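Local coordinates for NADPH-flavin oxidoreductase (Vibrio parahaemolyticus serotype O3:K6, PDB 5UU6), which probably uses NADPH to reduce flavins or nitro compounds through a bound flavin mononucleotide, at residues Leu148-Ile154 with Tyr234-Leu240. Coordinates in Å, arbitrary orientation, origin at the centre of the assembly. Residues are numbered along the deposited sequence.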
ATOM      1  N   LEU A 148     -15.034  10.269  12.167  1.00 20.68           N
ATOM      2  CA  LEU A 148     -15.161   9.843  10.773  1.00 25.18           C
ATOM      3  C   LEU A 148     -16.625   9.576  10.417  1.00 27.31           C
ATOM      4  O   LEU A 148     -17.351   8.953  11.201  1.00 26.33           O
ATOM      5  CB  LEU A 148     -14.344   8.590  10.516  1.00 21.00           C
ATOM      6  CG  LEU A 148     -12.870   8.681  10.893  1.00 21.44           C
ATOM      7  CD1 LEU A 148     -12.250   7.348  10.555  1.00 24.58           C
ATOM      8  CD2 LEU A 148     -12.221   9.807  10.097  1.00 15.23           C
ATOM      9  N   PRO A 149     -17.075  10.019   9.241  1.00 19.54           N
ATOM     10  CA  PRO A 149     -18.419   9.682   8.767  1.00 23.59           C
ATOM     11  C   PRO A 149     -18.500   8.256   8.222  1.00 21.95           C
ATOM     12  O   PRO A 149     -17.526   7.510   8.162  1.00 21.77           O
ATOM     13  CB  PRO A 149     -18.652  10.696   7.644  1.00 23.04           C
ATOM     14  CG  PRO A 149     -17.284  10.909   7.062  1.00 19.55           C
ATOM     15  CD  PRO A 149     -16.333  10.828   8.259  1.00 23.10           C
ATOM     16  N   GLN A 150     -19.706   7.885   7.823  1.00 17.41           N
ATOM     17  CA  GLN A 150     -19.911   6.670   7.058  1.00 17.14           C
ATOM     18  C   GLN A 150     -19.078   6.696   5.779  1.00 17.82           C
ATOM     19  O   GLN A 150     -18.706   7.761   5.269  1.00 19.98           O
ATOM     20  CB  GLN A 150     -21.406   6.521   6.738  1.00 25.68           C
ATOM     21  CG  GLN A 150     -22.256   6.225   7.973  1.00 25.96           C
ATOM     22  CD  GLN A 150     -21.795   4.961   8.698  1.00 28.02           C
ATOM     23  OE1 GLN A 150     -21.133   5.034   9.736  1.00 36.14           O
ATOM     24  NE2 GLN A 150     -22.128   3.806   8.144  1.00 20.37           N
ATOM     25  N   ASN A 151     -18.751   5.502   5.279  1.00 15.70           N
ATOM     26  CA  ASN A 151     -17.958   5.310   4.060  1.00 17.81           C
ATOM     27  C   ASN A 151     -16.490   5.672   4.238  1.00 17.80           C
ATOM     28  O   ASN A 151     -15.775   5.832   3.251  1.00 23.25           O
ATOM     29  CB  ASN A 151     -18.528   6.100   2.862  1.00 22.11           C
ATOM     30  CG  ASN A 151     -19.803   5.487   2.290  1.00 25.08           C
ATOM     31  OD1 ASN A 151     -20.395   4.575   2.870  1.00 20.55           O
ATOM     32  ND2 ASN A 151     -20.213   5.976   1.122  1.00 30.76           N
ATOM     33  N   THR A 152     -16.018   5.835   5.472  1.00 14.69           N
ATOM     34  CA  THR A 152     -14.596   6.011   5.763  1.00 13.96           C
ATOM     35  C   THR A 152     -14.223   5.045   6.885  1.00 16.81           C
ATOM     36  O   THR A 152     -15.085   4.615   7.657  1.00 18.39           O
ATOM     37  CB  THR A 152     -14.254   7.454   6.183  1.00 17.75           C
ATOM     38  OG1 THR A 152     -14.858   7.732   7.456  1.00 23.62           O
ATOM     39  CG2 THR A 152     -14.812   8.429   5.212  1.00 18.54           C
ATOM     40  N   ALA A 153     -12.933   4.716   6.982  1.00 14.90           N
ATOM     41  CA  ALA A 153     -12.450   3.781   8.001  1.00 14.40           C
ATOM     42  C   ALA A 153     -10.959   3.993   8.222  1.00 14.96           C
ATOM     43  O   ALA A 153     -10.224   4.152   7.258  1.00 19.74           O
ATOM     44  CB  ALA A 153     -12.692   2.322   7.597  1.00 13.59           C
ATOM     45  N   ILE A 154     -10.504   3.979   9.487  1.00 13.45           N
ATOM     46  CA  ILE A 154      -9.056   4.075   9.713  1.00 15.21           C
ATOM     47  C   ILE A 154      -8.412   2.770   9.278  1.00 14.43           C
ATOM     48  O   ILE A 154      -9.031   1.706   9.306  1.00 15.11           O
ATOM     49  CB  ILE A 154      -8.677   4.375  11.175  1.00 19.22           C
ATOM     50  CG1 ILE A 154      -9.125   3.207  12.045  1.00 21.82           C
ATOM     51  CG2 ILE A 154      -9.276   5.718  11.647  1.00 24.20           C
ATOM     52  CD1 ILE A 154      -8.043   2.660  12.973  1.00 20.98           C
ATOM     53  N   TYR A 234     -16.201  -3.786  12.298  1.00 13.80           N
ATOM     54  CA  TYR A 234     -15.819  -2.379  12.240  1.00 15.33           C
ATOM     55  C   TYR A 234     -16.102  -1.808  10.846  1.00 13.57           C
ATOM     56  O   TYR A 234     -16.863  -0.837  10.689  1.00 15.38           O
ATOM     57  CB  TYR A 234     -14.328  -2.206  12.598  1.00 14.19           C
ATOM     58  CG  TYR A 234     -13.851  -0.790  12.304  1.00 17.29           C
ATOM     59  CD1 TYR A 234     -14.466   0.329  12.896  1.00 15.22           C
ATOM     60  CD2 TYR A 234     -12.867  -0.559  11.351  1.00 18.69           C
ATOM     61  CE1 TYR A 234     -14.045   1.642  12.580  1.00 13.98           C
ATOM     62  CE2 TYR A 234     -12.445   0.766  11.026  1.00 11.10           C
ATOM     63  CZ  TYR A 234     -13.051   1.833  11.617  1.00 14.62           C
ATOM     64  OH  TYR A 234     -12.619   3.100  11.255  1.00 17.41           O
ATOM     65  N   LEU A 235     -15.514  -2.430   9.818  1.00 12.14           N
ATOM     66  CA  LEU A 235     -15.692  -1.981   8.438  1.00 14.76           C
ATOM     67  C   LEU A 235     -17.166  -1.985   8.039  1.00 17.41           C
ATOM     68  O   LEU A 235     -17.669  -1.017   7.453  1.00 13.38           O
ATOM     69  CB  LEU A 235     -14.865  -2.875   7.497  1.00 11.13           C
ATOM     70  CG  LEU A 235     -13.323  -2.845   7.613  1.00 16.28           C
ATOM     71  CD1 LEU A 235     -12.688  -3.912   6.699  1.00 17.75           C
ATOM     72  CD2 LEU A 235     -12.700  -1.487   7.284  1.00 14.74           C
ATOM     73  N   ASN A 236     -17.884  -3.077   8.344  1.00 12.87           N
ATOM     74  CA  ASN A 236     -19.285  -3.140   7.973  1.00 15.42           C
ATOM     75  C   ASN A 236     -20.079  -2.034   8.636  1.00 16.69           C
ATOM     76  O   ASN A 236     -20.920  -1.412   7.990  1.00 17.26           O
ATOM     77  CB  ASN A 236     -19.862  -4.519   8.314  1.00 18.00           C
ATOM     78  CG  ASN A 236     -19.286  -5.605   7.428  1.00 22.25           C
ATOM     79  OD1 ASN A 236     -18.632  -5.306   6.397  1.00 21.08           O
ATOM     80  ND2 ASN A 236     -19.491  -6.859   7.813  1.00 15.30           N
ATOM     81  N   GLY A 237     -19.775  -1.715   9.901  1.00 20.56           N
ATOM     82  CA  GLY A 237     -20.455  -0.603  10.565  1.00 24.64           C
ATOM     83  C   GLY A 237     -20.228   0.756   9.915  1.00 23.80           C
ATOM     84  O   GLY A 237     -21.034   1.665  10.118  1.00 20.12           O
ATOM     85  N   LYS A 238     -19.149   0.925   9.141  1.00 18.94           N
ATOM     86  CA  LYS A 238     -18.927   2.165   8.406  1.00 17.44           C
ATOM     87  C   LYS A 238     -19.474   2.102   6.971  1.00 21.40           C
ATOM     88  O   LYS A 238     -19.259   3.040   6.188  1.00 23.64           O
ATOM     89  CB  LYS A 238     -17.427   2.516   8.350  1.00 16.04           C
ATOM     90  CG  LYS A 238     -16.671   2.509   9.681  1.00 16.44           C
ATOM     91  CD  LYS A 238     -17.311   3.453  10.774  1.00 27.03           C
ATOM     92  CE  LYS A 238     -17.526   4.915  10.317  1.00 20.86           C
ATOM     93  NZ  LYS A 238     -16.224   5.571   9.983  1.00 20.31           N
ATOM     94  N   GLY A 239     -20.158   1.020   6.608  1.00 14.80           N
ATOM     95  CA  GLY A 239     -20.682   0.851   5.261  1.00 15.32           C
ATOM     96  C   GLY A 239     -19.756   0.171   4.267  1.00 17.48           C
ATOM     97  O   GLY A 239     -20.082   0.130   3.077  1.00 23.11           O
ATOM     98  N   LEU A 240     -18.632  -0.388   4.700  1.00 14.61           N
ATOM     99  CA  LEU A 240     -17.642  -0.920   3.770  1.00 19.19           C
ATOM    100  C   LEU A 240     -17.538  -2.435   3.874  1.00 13.87           C
ATOM    101  O   LEU A 240     -17.765  -3.008   4.933  1.00 18.23           O
ATOM    102  CB  LEU A 240     -16.251  -0.303   4.025  1.00 20.71           C
ATOM    103  CG  LEU A 240     -16.165   1.225   4.083  1.00 18.56           C
ATOM    104  CD1 LEU A 240     -14.844   1.659   4.670  1.00 19.30           C
ATOM    105  CD2 LEU A 240     -16.370   1.858   2.697  1.00 13.20           C
TER
HETATM  106  O   HOH W   1     -21.769   2.237   2.126  1.00 39.59           O
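A buried lysine is more easily tolerated when its ammonium finds both hydrogen-bond acceptors and a counter-charge, as Lys238 illustrates. All four of its chi angles lie in the m well, so the chain coils as it runs to the type II turn Pro149-Thr152, where Lys238 NZ donates to Pro149 O (3.0 Å) and Thr152 O (2.8 Å); Asp143 adds a salt bridge. Thr152, in the p rotamer, donates from OG1 to the same Pro149 O (2.8 Å). The Lys238 and Gly237 carbonyls accept further bonds: Asn151 N donates to Lys238 O at 2.7 Å, and the side chain of Gln150, bent by two successive m angles, donates from NE2 to Gly237 O at 3.1 Å. A water links Asn151 OD1 (2.8 Å) with Gly239 O (2.9 Å). Tyr234, with chi1 t, carries its hydroxyl to the strand, where Ile154 N donates to OH at 2.9 Å; the same hydroxyl hydrogen-bonds Asp143. Alongside, Ala153 CB meets Tyr234 CE2 (3.8 Å), Leu235 CD2 (3.8 Å) and Leu240 CD1 (3.7 Å). At the positive phi of Gly239, a CB would jam against Lys238 O and crowd Asn151 OD1. Bonds from Leu240 N to Leu235 O (3.0 Å) and Gly239 N to Asn236 O (2.9 Å) define a Schellman motif ending helix 231-237, docked on the turn that leads into strand 152-161 of the antiparallel sheet in this FMN-dependent nitroreductase fold.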